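Local coordinates for protein alpha,alpha-trehalose-phosphate synthase (UDP-forming) (Burkholderia vietnamiensis, PDB 5TVG) that belongs to glycosyltransferase family 20 of the GT-B clan and holds uridine-5'-diphosphate and a magnesium ion, at residues P170-L173 with R174-P177; N353-M356 with A357-R360. One frame throughout, in Å; residues are numbered along the deposited sequence.

Contact 1 (P170-L173 with R174-P177); sequences PDML and RVVP
Arg174 folds back over the turn that Pro170 begins: its backbone N donates to Pro170 O at 3.0 Å (N-H...O 161°), and the aliphatic part of its side chain lies against the same oxygen, Arg174 CG coming within 3.2 Å of Pro170 O. The first torsion, with CG anti to the carbonyl carbon (chi1 -75°), places CG beside the backbone N, where it meets that carbonyl. Two tighter turns follow. Val175 N binds Met172 O at 3.0 Å, and Val176 N binds Leu173 O at 3.0 Å, closing a type I beta turn from Leu173 to Val176; in both the donor stands above the carbonyl plane. One i to i+4 bond thus gives way to two i to i+3 bonds as the short helix 170-173 unwinds. Proline suits the first position, where the absent N-H costs nothing. Met172 and Val175 lie alongside each other, Met172 SD 4.2 Å from Val175 CG2.

Further out, Val175 and Val176 pack against Val97 of helix 79-98, Val176 also against its Phe89, while Leu173 packs against Phe98, His179, Val183 and Tyr206. The polar ends serve the subunit interface. Asp171 takes a hydrogen bond with Ser169 of its own chain through OD1, and through OD2 with Ser169 and Tyr100 of the second subunit; Arg174 forms a salt bridge with Glu397 of that subunit. Leu173 and Val176 thus pack inside their own subunit, Met172 and Val175 also meet Tyr100 and Tyr414 of the second one, and across that boundary the arginine is paired with a carboxylate, the aspartate with hydroxyl groups.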
ATOM      1  N   PRO A 170     -16.785   8.845  27.096  1.00 39.87           N
ATOM      2  CA  PRO A 170     -17.764   7.796  26.748  1.00 40.29           C
ATOM      3  C   PRO A 170     -17.988   7.599  25.265  1.00 45.08           C
ATOM      4  O   PRO A 170     -18.148   6.455  24.814  1.00 44.03           O
ATOM      5  CB  PRO A 170     -19.038   8.281  27.439  1.00 40.79           C
ATOM      6  CG  PRO A 170     -18.534   9.055  28.613  1.00 45.68           C
ATOM      7  CD  PRO A 170     -17.338   9.786  28.085  1.00 41.65           C
ATOM      8  N   ASP A 171     -18.053   8.703  24.514  1.00 41.59           N
ATOM      9  CA  ASP A 171     -18.234   8.665  23.070  1.00 41.82           C
ATOM     10  C   ASP A 171     -17.110   7.900  22.395  1.00 40.65           C
ATOM     11  O   ASP A 171     -17.288   7.395  21.281  1.00 44.18           O
ATOM     12  CB  ASP A 171     -18.275  10.103  22.527  1.00 34.48           C
ATOM     13  CG  ASP A 171     -17.087  10.909  23.024  1.00 46.21           C
ATOM     14  OD1 ASP A 171     -16.897  11.018  24.288  1.00 38.78           O
ATOM     15  OD2 ASP A 171     -16.311  11.382  22.162  1.00 40.89           O
ATOM     16  N   MET A 172     -15.930   7.870  23.013  1.00 35.02           N
ATOM     17  CA  MET A 172     -14.843   7.071  22.471  1.00 38.59           C
ATOM     18  C   MET A 172     -14.799   5.670  23.089  1.00 40.87           C
ATOM     19  O   MET A 172     -14.575   4.687  22.376  1.00 36.14           O
ATOM     20  CB  MET A 172     -13.507   7.788  22.687  1.00 38.84           C
ATOM     21  CG  MET A 172     -12.284   6.997  22.171  1.00 38.39           C
ATOM     22  SD  MET A 172     -12.275   6.620  20.380  1.00 37.82           S
ATOM     23  CE  MET A 172     -12.309   8.248  19.662  1.00 33.07           C
ATOM     24  N   LEU A 173     -15.051   5.550  24.397  1.00 36.85           N
ATOM     25  CA  LEU A 173     -15.007   4.232  25.033  1.00 31.92           C
ATOM     26  C   LEU A 173     -15.966   3.257  24.358  1.00 31.11           C
ATOM     27  O   LEU A 173     -15.644   2.082  24.187  1.00 33.47           O
ATOM     28  CB  LEU A 173     -15.330   4.341  26.526  1.00 30.45           C
ATOM     29  CG  LEU A 173     -15.195   3.018  27.307  1.00 34.58           C
ATOM     30  CD1 LEU A 173     -13.731   2.557  27.368  1.00 31.27           C
ATOM     31  CD2 LEU A 173     -15.791   3.094  28.716  1.00 30.00           C
ATOM     32  N   ARG A 174     -17.140   3.733  23.952  1.00 38.56           N
ATOM     33  CA  ARG A 174     -18.154   2.890  23.324  1.00 37.93           C
ATOM     34  C   ARG A 174     -17.661   2.168  22.065  1.00 42.44           C
ATOM     35  O   ARG A 174     -18.340   1.253  21.596  1.00 44.03           O
ATOM     36  CB  ARG A 174     -19.339   3.750  22.877  1.00 40.75           C
ATOM     37  CG  ARG A 174     -20.254   4.238  23.938  1.00 48.79           C
ATOM     38  CD  ARG A 174     -21.100   5.363  23.347  1.00 54.21           C
ATOM     39  NE  ARG A 174     -22.043   4.888  22.349  1.00 47.82           N
ATOM     40  CZ  ARG A 174     -22.384   5.557  21.258  1.00 53.33           C
ATOM     41  NH1 ARG A 174     -21.861   6.746  21.005  1.00 53.38           N
ATOM     42  NH2 ARG A 174     -23.262   5.033  20.422  1.00 58.92           N
ATOM     43  N   VAL A 175     -16.545   2.599  21.471  1.00 40.12           N
ATOM     44  CA  VAL A 175     -16.016   1.911  20.309  1.00 36.54           C
ATOM     45  C   VAL A 175     -15.648   0.479  20.665  1.00 41.13           C
ATOM     46  O   VAL A 175     -15.775  -0.433  19.837  1.00 43.43           O
ATOM     47  CB  VAL A 175     -14.829   2.714  19.721  1.00 40.51           C
ATOM     48  CG1 VAL A 175     -14.101   1.926  18.641  1.00 32.87           C
ATOM     49  CG2 VAL A 175     -15.317   4.028  19.114  1.00 33.12           C
ATOM     50  N   VAL A 176     -15.230   0.246  21.901  1.00 32.32           N
ATOM     51  CA  VAL A 176     -15.004  -1.097  22.432  1.00 32.94           C
ATOM     52  C   VAL A 176     -16.351  -1.781  22.664  1.00 40.72           C
ATOM     53  O   VAL A 176     -17.115  -1.338  23.534  1.00 36.53           O
ATOM     54  CB  VAL A 176     -14.225  -1.057  23.763  1.00 35.14           C
ATOM     55  CG1 VAL A 176     -14.051  -2.495  24.310  1.00 30.66           C
ATOM     56  CG2 VAL A 176     -12.878  -0.334  23.608  1.00 30.39           C
ATOM     57  N   PRO A 177     -16.685  -2.858  21.957  1.00 32.77           N
ATOM     58  CA  PRO A 177     -18.040  -3.411  22.065  1.00 33.07           C
ATOM     59  C   PRO A 177     -18.406  -3.825  23.486  1.00 40.10           C
ATOM     60  O   PRO A 177     -19.519  -3.520  23.938  1.00 33.07           O
ATOM     61  CB  PRO A 177     -18.015  -4.597  21.094  1.00 33.77           C
ATOM     62  CG  PRO A 177     -17.008  -4.105  20.015  1.00 35.69           C
ATOM     63  CD  PRO A 177     -15.956  -3.378  20.780  1.00 32.84           C
TER

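Contact 2 (N353-M356 with A357-R360); sequences NLLM and AFFR. With MG (magnesium ion), chain O; UDP (uridine-5'-diphosphate), chain I.
Leu354 and Leu355 each offer a carbonyl oxygen that serves twice, accepting a backbone N-H and lying over an aromatic face. Among the hydrogen bonds, Phe358 N reaches Leu354 O at 3.0 Å, nearly in line with the C=O, and Phe359 N reaches Leu355 O at 3.0 Å (N-H...O 166°). Arg360 N to Met356 O continues the alpha-helical pattern, and Ala357 N to Asn353 O is a weak member of it.

The aromatic contacts follow from the first torsions. Both phenylalanines hold CG anti to the carbonyl carbon (chi1 -60° and -68°), which swings each ring back over the preceding turn: Leu354 O sits 3.4 Å above the Phe358 plane and Leu355 O 3.3 Å above that of Phe359, each displaced from the ring centre toward CG. Met356 SD meets Phe359 CD2 at 4.0 Å in an oblique Met-aromatic contact, with the two chains alongside each other.

Among aliphatic contacts, Leu355 CD2 touches Phe358 CD2 at 4.0 Å, while its other methyl, CD1, approaches N3 of uridine-5'-diphosphate at 3.3 Å, bringing an apolar branch to the uracil. Phe358 and Phe359 also pack on Met269 of strand 266-271, and the two rings thereby bring the helix against the parallel sheet.

In metal coordination, Arg360 O binds the magnesium ion at 2.1 Å, joined by Ser362 O, Gln385 OE1 and a water. The arginine chain extends away, and its NH1 hydrogen-bonds to Ser384 O. One helix thus brings a hydrophobic methyl to the nucleotide and, near its C-terminal end, a carbonyl whose partial negative charge suits a cation.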
ATOM      1  N   ASN A 353      20.165   4.870  31.914  1.00 36.59           N
ATOM      2  CA  ASN A 353      21.072   5.915  32.383  1.00 40.07           C
ATOM      3  C   ASN A 353      21.791   6.616  31.228  1.00 44.23           C
ATOM      4  O   ASN A 353      22.089   7.818  31.332  1.00 40.77           O
ATOM      5  CB  ASN A 353      22.081   5.331  33.353  1.00 43.46           C
ATOM      6  CG  ASN A 353      21.436   4.915  34.655  1.00 49.54           C
ATOM      7  OD1 ASN A 353      21.939   4.036  35.340  1.00 52.48           O
ATOM      8  ND2 ASN A 353      20.281   5.505  34.969  1.00 45.96           N
ATOM      9  N   LEU A 354      22.107   5.893  30.140  1.00 35.05           N
ATOM     10  CA  LEU A 354      22.650   6.571  28.958  1.00 39.28           C
ATOM     11  C   LEU A 354      21.650   7.586  28.418  1.00 34.44           C
ATOM     12  O   LEU A 354      22.025   8.706  28.044  1.00 35.64           O
ATOM     13  CB  LEU A 354      23.024   5.555  27.869  1.00 38.43           C
ATOM     14  CG  LEU A 354      24.319   4.761  28.079  1.00 46.14           C
ATOM     15  CD1 LEU A 354      24.499   3.672  27.030  1.00 46.59           C
ATOM     16  CD2 LEU A 354      25.504   5.719  28.029  1.00 37.42           C
ATOM     17  N   LEU A 355      20.368   7.221  28.394  1.00 30.17           N
ATOM     18  CA  LEU A 355      19.356   8.147  27.907  1.00 35.06           C
ATOM     19  C   LEU A 355      19.395   9.471  28.676  1.00 37.05           C
ATOM     20  O   LEU A 355      19.231  10.550  28.083  1.00 35.85           O
ATOM     21  CB  LEU A 355      17.970   7.495  27.995  1.00 30.74           C
ATOM     22  CG  LEU A 355      17.696   6.278  27.109  1.00 35.05           C
ATOM     23  CD1 LEU A 355      16.261   5.873  27.226  1.00 37.76           C
ATOM     24  CD2 LEU A 355      18.023   6.591  25.643  1.00 32.70           C
ATOM     25  N   MET A 356      19.608   9.410  29.993  1.00 36.36           N
ATOM     26  CA  MET A 356      19.677  10.635  30.800  1.00 38.29           C
ATOM     27  C   MET A 356      20.856  11.514  30.395  1.00 34.77           C
ATOM     28  O   MET A 356      20.730  12.740  30.331  1.00 31.74           O
ATOM     29  CB  MET A 356      19.735  10.279  32.289  1.00 34.39           C
ATOM     30  CG  MET A 356      18.635   9.274  32.698  1.00 39.87           C
ATOM     31  SD  MET A 356      16.979   9.837  32.224  1.00 38.69           S
ATOM     32  CE  MET A 356      16.063   8.320  32.202  1.00 46.22           C
ATOM     33  N   ALA A 357      22.018  10.915  30.131  1.00 30.39           N
ATOM     34  CA  ALA A 357      23.137  11.720  29.659  1.00 34.51           C
ATOM     35  C   ALA A 357      22.857  12.337  28.275  1.00 34.52           C
ATOM     36  O   ALA A 357      23.366  13.426  27.987  1.00 36.88           O
ATOM     37  CB  ALA A 357      24.426  10.895  29.643  1.00 32.90           C
ATOM     38  N   PHE A 358      22.086  11.654  27.406  1.00 30.05           N
ATOM     39  CA  PHE A 358      21.691  12.240  26.113  1.00 37.79           C
ATOM     40  C   PHE A 358      20.774  13.450  26.308  1.00 35.06           C
ATOM     41  O   PHE A 358      20.961  14.485  25.664  1.00 38.00           O
ATOM     42  CB  PHE A 358      20.978  11.207  25.222  1.00 30.51           C
ATOM     43  CG  PHE A 358      21.802   9.997  24.877  1.00 32.57           C
ATOM     44  CD1 PHE A 358      23.184  10.048  24.857  1.00 30.35           C
ATOM     45  CD2 PHE A 358      21.171   8.788  24.584  1.00 34.39           C
ATOM     46  CE1 PHE A 358      23.938   8.921  24.546  1.00 38.05           C
ATOM     47  CE2 PHE A 358      21.910   7.644  24.285  1.00 33.47           C
ATOM     48  CZ  PHE A 358      23.305   7.711  24.263  1.00 34.79           C
ATOM     49  N   PHE A 359      19.754  13.315  27.172  1.00 33.59           N
ATOM     50  CA  PHE A 359      18.839  14.418  27.471  1.00 40.63           C
ATOM     51  C   PHE A 359      19.599  15.645  27.962  1.00 44.24           C
ATOM     52  O   PHE A 359      19.344  16.768  27.512  1.00 41.51           O
ATOM     53  CB  PHE A 359      17.816  13.992  28.531  1.00 34.46           C
ATOM     54  CG  PHE A 359      16.840  12.942  28.062  1.00 36.41           C
ATOM     55  CD1 PHE A 359      16.560  12.785  26.711  1.00 28.01           C
ATOM     56  CD2 PHE A 359      16.255  12.060  28.990  1.00 36.86           C
ATOM     57  CE1 PHE A 359      15.673  11.815  26.278  1.00 31.11           C
ATOM     58  CE2 PHE A 359      15.367  11.092  28.574  1.00 36.45           C
ATOM     59  CZ  PHE A 359      15.065  10.961  27.210  1.00 28.88           C
ATOM     60  N   ARG A 360      20.532  15.450  28.903  1.00 38.82           N
ATOM     61  CA  ARG A 360      21.301  16.578  29.436  1.00 37.93           C
ATOM     62  C   ARG A 360      22.102  17.291  28.345  1.00 40.75           C
ATOM     63  O   ARG A 360      22.179  18.524  28.325  1.00 44.56           O
ATOM     64  CB  ARG A 360      22.235  16.075  30.521  1.00 32.79           C
ATOM     65  CG  ARG A 360      22.982  17.126  31.305  1.00 34.51           C
ATOM     66  CD  ARG A 360      23.659  16.413  32.498  1.00 33.88           C
ATOM     67  NE  ARG A 360      24.282  17.334  33.436  1.00 39.68           N
ATOM     68  CZ  ARG A 360      23.707  17.770  34.551  1.00 37.40           C
ATOM     69  NH1 ARG A 360      22.477  17.364  34.875  1.00 37.22           N
ATOM     70  NH2 ARG A 360      24.368  18.611  35.343  1.00 33.81           N
TER
HETATM   71 MG    MG O 507      20.677  19.951  28.063  1.00 38.55          MG
HETATM   72  N1  UDP I 501      12.908   3.830  28.048  1.00 39.26           N
HETATM   73  C2  UDP I 501      14.160   3.260  28.195  1.00 44.63           C
HETATM   74  N3  UDP I 501      14.793   2.929  27.025  1.00 57.29           N
HETATM   75  C4  UDP I 501      14.313   3.099  25.742  1.00 59.60           C
HETATM   76  C5  UDP I 501      12.999   3.693  25.665  1.00 38.70           C
HETATM   77  C6  UDP I 501      12.350   4.020  26.803  1.00 42.17           C
HETATM   78  O2  UDP I 501      14.685   3.083  29.283  1.00 54.26           O
HETATM   79  O4  UDP I 501      15.009   2.728  24.775  1.00 66.84           O
HETATM   80  C1' UDP I 501      12.184   4.194  29.289  1.00 39.46           C
HETATM   81  C2' UDP I 501      12.074   5.689  29.598  1.00 36.95           C
HETATM   82  O2' UDP I 501      13.196   6.059  30.377  1.00 34.49           O
HETATM   83  C3' UDP I 501      10.820   5.718  30.467  1.00 37.14           C
HETATM   84  C4' UDP I 501       9.955   4.639  29.831  1.00 39.38           C
HETATM   85  O4' UDP I 501      10.864   3.711  29.202  1.00 31.68           O
HETATM   86  O3' UDP I 501      11.041   5.501  31.856  1.00 33.81           O
HETATM   87  C5' UDP I 501       9.057   5.190  28.761  1.00 52.28           C
HETATM   88  O5' UDP I 501       7.833   5.434  29.449  1.00 47.06           O
HETATM   89  PA  UDP I 501       6.864   6.581  29.007  1.00 29.89           P
HETATM   90  O1A UDP I 501       5.946   6.802  30.158  1.00 31.57           O
HETATM   91  O2A UDP I 501       7.629   7.785  28.481  1.00 36.39           O
HETATM   92  O3A UDP I 501       6.050   5.963  27.781  1.00 36.62           O
HETATM   93  PB  UDP I 501       5.658   4.440  27.565  1.00 29.93           P
HETATM   94  O1B UDP I 501       5.338   3.929  28.973  1.00 38.67           O
HETATM   95  O2B UDP I 501       4.298   4.508  26.887  1.00 26.55           O
HETATM   96  O3B UDP I 501       6.704   3.695  26.809  1.00 31.09           O
HETATM   97  O   HOH W   1      21.247  22.414  27.683  1.00 37.18           O

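In the fold
Contact 1 comes first along the chain and contact 2 well after it, with centres about 39 Å apart and nearest atoms about 28 Å apart, on opposite sides of the chain's centre. They belong to different Rossmann-like halves of the GT-B fold: residues 170-177 follow strand 159-162 of the ten-stranded mixed sheet, whereas residues 353-360 lie on helix 352-361, just before strand 364-367 of the six-stranded parallel sheet. Both lie in the one glycosyltransferase family 20 range but share no helix, strand or sheet. Contact 1 meets the second subunit mainly through polar ends, while contact 2 joins nucleotide pocket and magnesium site and also touches the third subunit through Phe358.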